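Local atomic coordinates of transcription initiation factor TFIID subunit 6 (Drosophila melanogaster, PDB entry 1TAF), a protein that forms part of the general transcription factor TFIID, which mediates promoter responses to activators and repressors, and heterodimerises through a histone-fold domain. Residues B[1-12]-B[30-41]. Numbering follows the deposited sequence.
With ZN (zinc ion), chain G.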
ATOM      1  N   MET B   1     -11.532   2.096  26.464  1.00 41.60           N
ATOM      2  CA  MET B   1     -10.470   2.065  25.417  1.00 38.88           C
ATOM      3  C   MET B   1      -9.881   3.452  25.193  1.00 38.39           C
ATOM      4  O   MET B   1      -8.778   3.746  25.653  1.00 39.64           O
ATOM      5  CB  MET B   1     -11.020   1.520  24.088  1.00 37.79           C
ATOM      6  CG  MET B   1     -11.142   0.011  24.007  1.00 34.92           C
ATOM      7  SD  MET B   1     -11.739  -0.532  22.386  1.00 34.54           S
ATOM      8  CE  MET B   1     -13.488  -0.324  22.602  1.00 24.72           C
ATOM      9  N   LEU B   2     -10.632   4.302  24.496  1.00 37.43           N
ATOM     10  CA  LEU B   2     -10.188   5.659  24.185  1.00 34.89           C
ATOM     11  C   LEU B   2     -10.749   6.731  25.106  1.00 33.12           C
ATOM     12  O   LEU B   2     -11.913   6.682  25.494  1.00 33.97           O
ATOM     13  CB  LEU B   2     -10.548   6.017  22.737  1.00 35.63           C
ATOM     14  CG  LEU B   2      -9.509   5.821  21.630  1.00 35.42           C
ATOM     15  CD1 LEU B   2     -10.120   6.201  20.293  1.00 33.90           C
ATOM     16  CD2 LEU B   2      -8.290   6.683  21.903  1.00 36.20           C
ATOM     17  N   TYR B   3      -9.891   7.663  25.504  1.00 29.90           N
ATOM     18  CA  TYR B   3     -10.319   8.780  26.324  1.00 26.16           C
ATOM     19  C   TYR B   3     -10.494   9.916  25.321  1.00 24.04           C
ATOM     20  O   TYR B   3      -9.922   9.885  24.224  1.00 19.49           O
ATOM     21  CB  TYR B   3      -9.267   9.158  27.362  1.00 29.61           C
ATOM     22  CG  TYR B   3      -8.993   8.100  28.419  1.00 33.49           C
ATOM     23  CD1 TYR B   3     -10.028   7.346  28.985  1.00 35.63           C
ATOM     24  CD2 TYR B   3      -7.692   7.876  28.874  1.00 35.05           C
ATOM     25  CE1 TYR B   3      -9.764   6.392  29.984  1.00 36.63           C
ATOM     26  CE2 TYR B   3      -7.417   6.939  29.863  1.00 36.19           C
ATOM     27  CZ  TYR B   3      -8.449   6.200  30.418  1.00 38.08           C
ATOM     28  OH  TYR B   3      -8.148   5.294  31.422  1.00 37.88           O
ATOM     29  N   GLY B   4     -11.314  10.895  25.677  1.00 20.98           N
ATOM     30  CA  GLY B   4     -11.547  12.006  24.782  1.00 19.01           C
ATOM     31  C   GLY B   4     -12.594  11.658  23.753  1.00 16.05           C
ATOM     32  O   GLY B   4     -13.288  10.655  23.883  1.00 18.07           O
ATOM     33  N   SER B   5     -12.696  12.479  22.718  1.00 13.42           N
ATOM     34  CA  SER B   5     -13.675  12.274  21.667  1.00 12.85           C
ATOM     35  C   SER B   5     -13.268  11.272  20.587  1.00 13.28           C
ATOM     36  O   SER B   5     -12.090  10.997  20.361  1.00 12.42           O
ATOM     37  CB  SER B   5     -14.018  13.608  21.028  1.00 11.42           C
ATOM     38  OG  SER B   5     -14.432  14.528  22.020  1.00 12.52           O
ATOM     39  N   SER B   6     -14.266  10.744  19.899  1.00 13.72           N
ATOM     40  CA  SER B   6     -14.018   9.802  18.834  1.00 12.22           C
ATOM     41  C   SER B   6     -15.148   9.827  17.823  1.00 10.38           C
ATOM     42  O   SER B   6     -16.272  10.205  18.137  1.00 10.29           O
ATOM     43  CB  SER B   6     -13.838   8.395  19.405  1.00 15.43           C
ATOM     44  OG  SER B   6     -14.998   7.972  20.080  1.00 20.42           O
ATOM     45  N   ILE B   7     -14.808   9.508  16.586  1.00 10.73           N
ATOM     46  CA  ILE B   7     -15.769   9.450  15.494  1.00 13.40           C
ATOM     47  C   ILE B   7     -16.733   8.303  15.807  1.00 13.34           C
ATOM     48  O   ILE B   7     -16.324   7.266  16.325  1.00 13.29           O
ATOM     49  CB  ILE B   7     -15.029   9.196  14.146  1.00 15.27           C
ATOM     50  CG1 ILE B   7     -14.148  10.409  13.781  1.00 15.55           C
ATOM     51  CG2 ILE B   7     -16.015   8.858  13.037  1.00 16.41           C
ATOM     52  CD1 ILE B   7     -14.916  11.733  13.570  1.00 11.92           C
ATOM     53  N   SER B   8     -18.011   8.497  15.521  1.00 12.69           N
ATOM     54  CA  SER B   8     -19.011   7.468  15.796  1.00 13.62           C
ATOM     55  C   SER B   8     -18.936   6.298  14.826  1.00 12.32           C
ATOM     56  O   SER B   8     -18.516   6.452  13.671  1.00 12.33           O
ATOM     57  CB  SER B   8     -20.424   8.060  15.727  1.00 12.55           C
ATOM     58  OG  SER B   8     -20.711   8.507  14.409  1.00 15.20           O
ATOM     59  N   ALA B   9     -19.371   5.134  15.295  1.00 10.76           N
ATOM     60  CA  ALA B   9     -19.410   3.938  14.474  1.00  8.99           C
ATOM     61  C   ALA B   9     -20.427   4.154  13.351  1.00 11.28           C
ATOM     62  O   ALA B   9     -20.301   3.584  12.267  1.00  9.94           O
ATOM     63  CB  ALA B   9     -19.815   2.770  15.311  1.00 10.51           C
ATOM     64  N   GLU B  10     -21.422   5.007  13.607  1.00 12.16           N
ATOM     65  CA  GLU B  10     -22.457   5.316  12.617  1.00 14.98           C
ATOM     66  C   GLU B  10     -21.879   6.003  11.371  1.00 15.56           C
ATOM     67  O   GLU B  10     -22.276   5.711  10.238  1.00 16.10           O
ATOM     68  CB  GLU B  10     -23.544   6.175  13.255  1.00 18.98           C
ATOM     69  CG  GLU B  10     -24.710   6.466  12.346  1.00 24.83           C
ATOM     70  CD  GLU B  10     -25.369   5.204  11.808  1.00 32.33           C
ATOM     71  OE1 GLU B  10     -25.428   4.189  12.551  1.00 34.92           O
ATOM     72  OE2 GLU B  10     -25.823   5.232  10.637  1.00 34.65           O
ATOM     73  N   SER B  11     -20.898   6.877  11.583  1.00 13.36           N
ATOM     74  CA  SER B  11     -20.241   7.582  10.491  1.00 12.30           C
ATOM     75  C   SER B  11     -19.509   6.624   9.551  1.00 11.09           C
ATOM     76  O   SER B  11     -19.348   6.914   8.372  1.00 12.24           O
ATOM     77  CB  SER B  11     -19.243   8.601  11.047  1.00 14.12           C
ATOM     78  OG  SER B  11     -19.886   9.509  11.920  1.00 15.81           O
ATOM     79  N   MET B  12     -19.052   5.491  10.077  1.00 10.97           N
ATOM     80  CA  MET B  12     -18.340   4.492   9.275  1.00 12.21           C
ATOM     81  C   MET B  12     -19.309   3.845   8.297  1.00 13.61           C
ATOM     82  O   MET B  12     -18.934   3.459   7.193  1.00 12.85           O
ATOM     83  CB  MET B  12     -17.738   3.402  10.172  1.00 10.54           C
ATOM     84  CG  MET B  12     -16.821   3.908  11.275  1.00  9.64           C
ATOM     85  SD  MET B  12     -15.342   4.711  10.664  1.00 11.78           S
ATOM     86  CE  MET B  12     -15.814   6.432  10.720  1.00  9.83           C
ATOM     87  N   LYS B  30     -17.340  -0.250  14.762  1.00  7.64           N
ATOM     88  CA  LYS B  30     -16.806   0.251  16.039  1.00  8.69           C
ATOM     89  C   LYS B  30     -15.279   0.236  16.026  1.00  9.27           C
ATOM     90  O   LYS B  30     -14.625   1.163  16.519  1.00 10.82           O
ATOM     91  CB  LYS B  30     -17.270  -0.608  17.222  1.00 11.83           C
ATOM     92  CG  LYS B  30     -18.776  -0.808  17.358  1.00 21.41           C
ATOM     93  CD  LYS B  30     -19.529   0.477  17.631  1.00 25.85           C
ATOM     94  CE  LYS B  30     -21.050   0.281  17.491  1.00 29.89           C
ATOM     95  NZ  LYS B  30     -21.469  -0.128  16.102  1.00 32.10           N
ATOM     96  N   GLU B  31     -14.706  -0.831  15.489  1.00  8.49           N
ATOM     97  CA  GLU B  31     -13.257  -0.940  15.431  1.00  7.60           C
ATOM     98  C   GLU B  31     -12.678   0.171  14.566  1.00  8.17           C
ATOM     99  O   GLU B  31     -11.724   0.831  14.958  1.00  8.71           O
ATOM    100  CB  GLU B  31     -12.848  -2.302  14.878  1.00  6.54           C
ATOM    101  CG  GLU B  31     -11.330  -2.501  14.762  1.00 10.90           C
ATOM    102  CD  GLU B  31     -10.627  -2.555  16.112  1.00 12.72           C
ATOM    103  OE1 GLU B  31     -11.303  -2.735  17.151  1.00 16.31           O
ATOM    104  OE2 GLU B  31      -9.386  -2.423  16.135  1.00 15.31           O
ATOM    105  N   LEU B  32     -13.262   0.365  13.389  1.00  8.44           N
ATOM    106  CA  LEU B  32     -12.826   1.392  12.451  1.00  8.65           C
ATOM    107  C   LEU B  32     -12.973   2.801  13.010  1.00  6.58           C
ATOM    108  O   LEU B  32     -12.117   3.648  12.780  1.00  5.95           O
ATOM    109  CB  LEU B  32     -13.621   1.293  11.148  1.00 11.45           C
ATOM    110  CG  LEU B  32     -12.974   0.600   9.955  1.00 16.53           C
ATOM    111  CD1 LEU B  32     -13.956   0.600   8.821  1.00 19.40           C
ATOM    112  CD2 LEU B  32     -11.707   1.325   9.546  1.00 17.30           C
ATOM    113  N   ALA B  33     -14.085   3.061  13.691  1.00  6.33           N
ATOM    114  CA  ALA B  33     -14.334   4.371  14.285  1.00  9.44           C
ATOM    115  C   ALA B  33     -13.284   4.648  15.356  1.00 10.59           C
ATOM    116  O   ALA B  33     -12.810   5.774  15.514  1.00  8.88           O
ATOM    117  CB  ALA B  33     -15.734   4.429  14.895  1.00  8.23           C
ATOM    118  N   GLU B  34     -12.913   3.600  16.080  1.00 11.37           N
ATOM    119  CA  GLU B  34     -11.923   3.733  17.119  1.00 10.93           C
ATOM    120  C   GLU B  34     -10.546   3.958  16.518  1.00 10.08           C
ATOM    121  O   GLU B  34      -9.806   4.851  16.946  1.00  8.71           O
ATOM    122  CB  GLU B  34     -11.915   2.489  17.968  1.00 16.14           C
ATOM    123  CG  GLU B  34     -11.027   2.603  19.152  1.00 24.29           C
ATOM    124  CD  GLU B  34     -11.162   1.408  20.031  1.00 29.48           C
ATOM    125  OE1 GLU B  34     -12.323   1.017  20.279  1.00 31.56           O
ATOM    126  OE2 GLU B  34     -10.117   0.853  20.443  1.00 33.41           O
ATOM    127  N   ASP B  35     -10.212   3.136  15.528  1.00  7.10           N
ATOM    128  CA  ASP B  35      -8.938   3.227  14.836  1.00  7.27           C
ATOM    129  C   ASP B  35      -8.723   4.574  14.167  1.00  7.66           C
ATOM    130  O   ASP B  35      -7.658   5.175  14.323  1.00  9.34           O
ATOM    131  CB  ASP B  35      -8.826   2.114  13.813  1.00  6.11           C
ATOM    132  CG  ASP B  35      -8.637   0.766  14.456  1.00  9.37           C
ATOM    133  OD1 ASP B  35      -8.413   0.721  15.692  1.00 12.38           O
ATOM    134  OD2 ASP B  35      -8.698  -0.247  13.733  1.00 10.09           O
ATOM    135  N   VAL B  36      -9.730   5.068  13.446  1.00  7.04           N
ATOM    136  CA  VAL B  36      -9.590   6.358  12.785  1.00  7.76           C
ATOM    137  C   VAL B  36      -9.456   7.509  13.788  1.00  6.82           C
ATOM    138  O   VAL B  36      -8.748   8.482  13.529  1.00  6.57           O
ATOM    139  CB  VAL B  36     -10.736   6.639  11.767  1.00  9.46           C
ATOM    140  CG1 VAL B  36     -12.024   7.086  12.476  1.00 10.37           C
ATOM    141  CG2 VAL B  36     -10.272   7.696  10.752  1.00  9.42           C
ATOM    142  N   SER B  37     -10.112   7.378  14.938  1.00  6.37           N
ATOM    143  CA  SER B  37     -10.044   8.390  15.983  1.00  5.82           C
ATOM    144  C   SER B  37      -8.646   8.410  16.577  1.00  7.94           C
ATOM    145  O   SER B  37      -8.131   9.474  16.912  1.00  7.36           O
ATOM    146  CB  SER B  37     -11.068   8.096  17.059  1.00  4.67           C
ATOM    147  OG  SER B  37     -12.351   8.101  16.481  1.00  5.26           O
ATOM    148  N   ILE B  38      -8.031   7.234  16.695  1.00  7.48           N
ATOM    149  CA  ILE B  38      -6.670   7.131  17.218  1.00  7.75           C
ATOM    150  C   ILE B  38      -5.705   7.789  16.230  1.00  8.22           C
ATOM    151  O   ILE B  38      -4.762   8.475  16.637  1.00  7.91           O
ATOM    152  CB  ILE B  38      -6.258   5.658  17.444  1.00  8.54           C
ATOM    153  CG1 ILE B  38      -6.969   5.102  18.682  1.00  8.82           C
ATOM    154  CG2 ILE B  38      -4.742   5.535  17.589  1.00  7.62           C
ATOM    155  CD1 ILE B  38      -6.815   3.589  18.848  1.00 10.76           C
ATOM    156  N   LYS B  39      -5.958   7.569  14.937  1.00  7.99           N
ATOM    157  CA  LYS B  39      -5.157   8.138  13.852  1.00  9.37           C
ATOM    158  C   LYS B  39      -5.287   9.654  13.837  1.00  7.92           C
ATOM    159  O   LYS B  39      -4.295  10.371  13.673  1.00  9.99           O
ATOM    160  CB  LYS B  39      -5.613   7.575  12.514  1.00 11.57           C
ATOM    161  CG  LYS B  39      -4.919   6.309  12.103  1.00 17.41           C
ATOM    162  CD  LYS B  39      -3.639   6.654  11.354  1.00 25.82           C
ATOM    163  CE  LYS B  39      -2.893   5.411  10.867  1.00 26.59           C
ATOM    164  NZ  LYS B  39      -1.775   5.802   9.946  1.00 28.42           N
ATOM    165  N   LEU B  40      -6.512  10.137  14.006  1.00  5.74           N
ATOM    166  CA  LEU B  40      -6.780  11.575  14.041  1.00  7.70           C
ATOM    167  C   LEU B  40      -6.011  12.272  15.175  1.00  9.29           C
ATOM    168  O   LEU B  40      -5.429  13.344  14.974  1.00  9.64           O
ATOM    169  CB  LEU B  40      -8.281  11.832  14.205  1.00  7.10           C
ATOM    170  CG  LEU B  40      -9.122  11.662  12.943  1.00  6.74           C
ATOM    171  CD1 LEU B  40     -10.600  11.668  13.315  1.00  6.96           C
ATOM    172  CD2 LEU B  40      -8.809  12.781  11.956  1.00  7.70           C
ATOM    173  N   LYS B  41      -6.005  11.658  16.358  1.00  6.92           N
ATOM    174  CA  LYS B  41      -5.302  12.216  17.512  1.00  6.41           C
ATOM    175  C   LYS B  41      -3.795  12.248  17.238  1.00  6.04           C
ATOM    176  O   LYS B  41      -3.136  13.228  17.569  1.00  6.32           O
ATOM    177  CB  LYS B  41      -5.641  11.424  18.775  1.00  5.64           C
ATOM    178  CG  LYS B  41      -7.127  11.543  19.207  1.00  7.10           C
ATOM    179  CD  LYS B  41      -7.486  10.421  20.179  1.00 10.48           C
ATOM    180  CE  LYS B  41      -8.998  10.240  20.384  1.00 15.07           C
ATOM    181  NZ  LYS B  41      -9.605  11.024  21.502  1.00 10.17           N
TER
HETATM  182 ZN    ZN G2001      -8.083  -1.845  14.758  1.00 18.18          ZN
HETATM  183  O   HOH W   1      -7.922  -3.296  13.235  1.00  3.92           O
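The extended approach to helix 9-18 and the start of that helix run antiparallel to helix 26-53, with Ser6 CA 5.1 Å from Ser37 CA and Ala9 CA 4.8 Å from Lys30 CA. How a helix fastens a strand-like tail through its side chains is well illustrated here. The hydroxyl of Ser37, held beside its own backbone N (chi1 -60°), donates to Ala33 O one turn back and takes the N-H of Ile7, with 2.8 Å between Ile7 N and Ser37 OG and an angle of 150° at the hydrogen. Two bonds thus fix its rotation, and a helix side chain serves a backbone amide of the tail. Lys41 does the converse for carbonyls: its chain, extended as far as CE, turns at the end (chi4 -91°) and brings NZ 2.7 Å from Ser5 O and 3.0 Å from Tyr3 O, in the plane of each carbonyl. One ammonium group thereby bridges the carbonyls on either side of Gly4. Leu2 lies alongside the aliphatic part of Lys41, pointing the other way, and sets CD1 and CD2 against CG1 of Ile38. Further along, Ile7 crosses Leu40 at about a right angle, CG1 to CD1 3.8 Å, while its CB rests on Val36 CG1. Ala33 CB lies 3.2 Å from Ile7 O, a close approach consistent with the small side chain; Met12, bent at chi2 and chi3, lays CG and SD over the backbone at Leu32 and Ala33. On the helix face turned from the tail, Glu31 OE2, Asp35 OD2 and a water bind a zinc ion. The arrangement belongs to the histone fold of TAF6, in which the short first helix and its leading segment pack on the long central helix, with another protein's chain covering Met12 and Leu32.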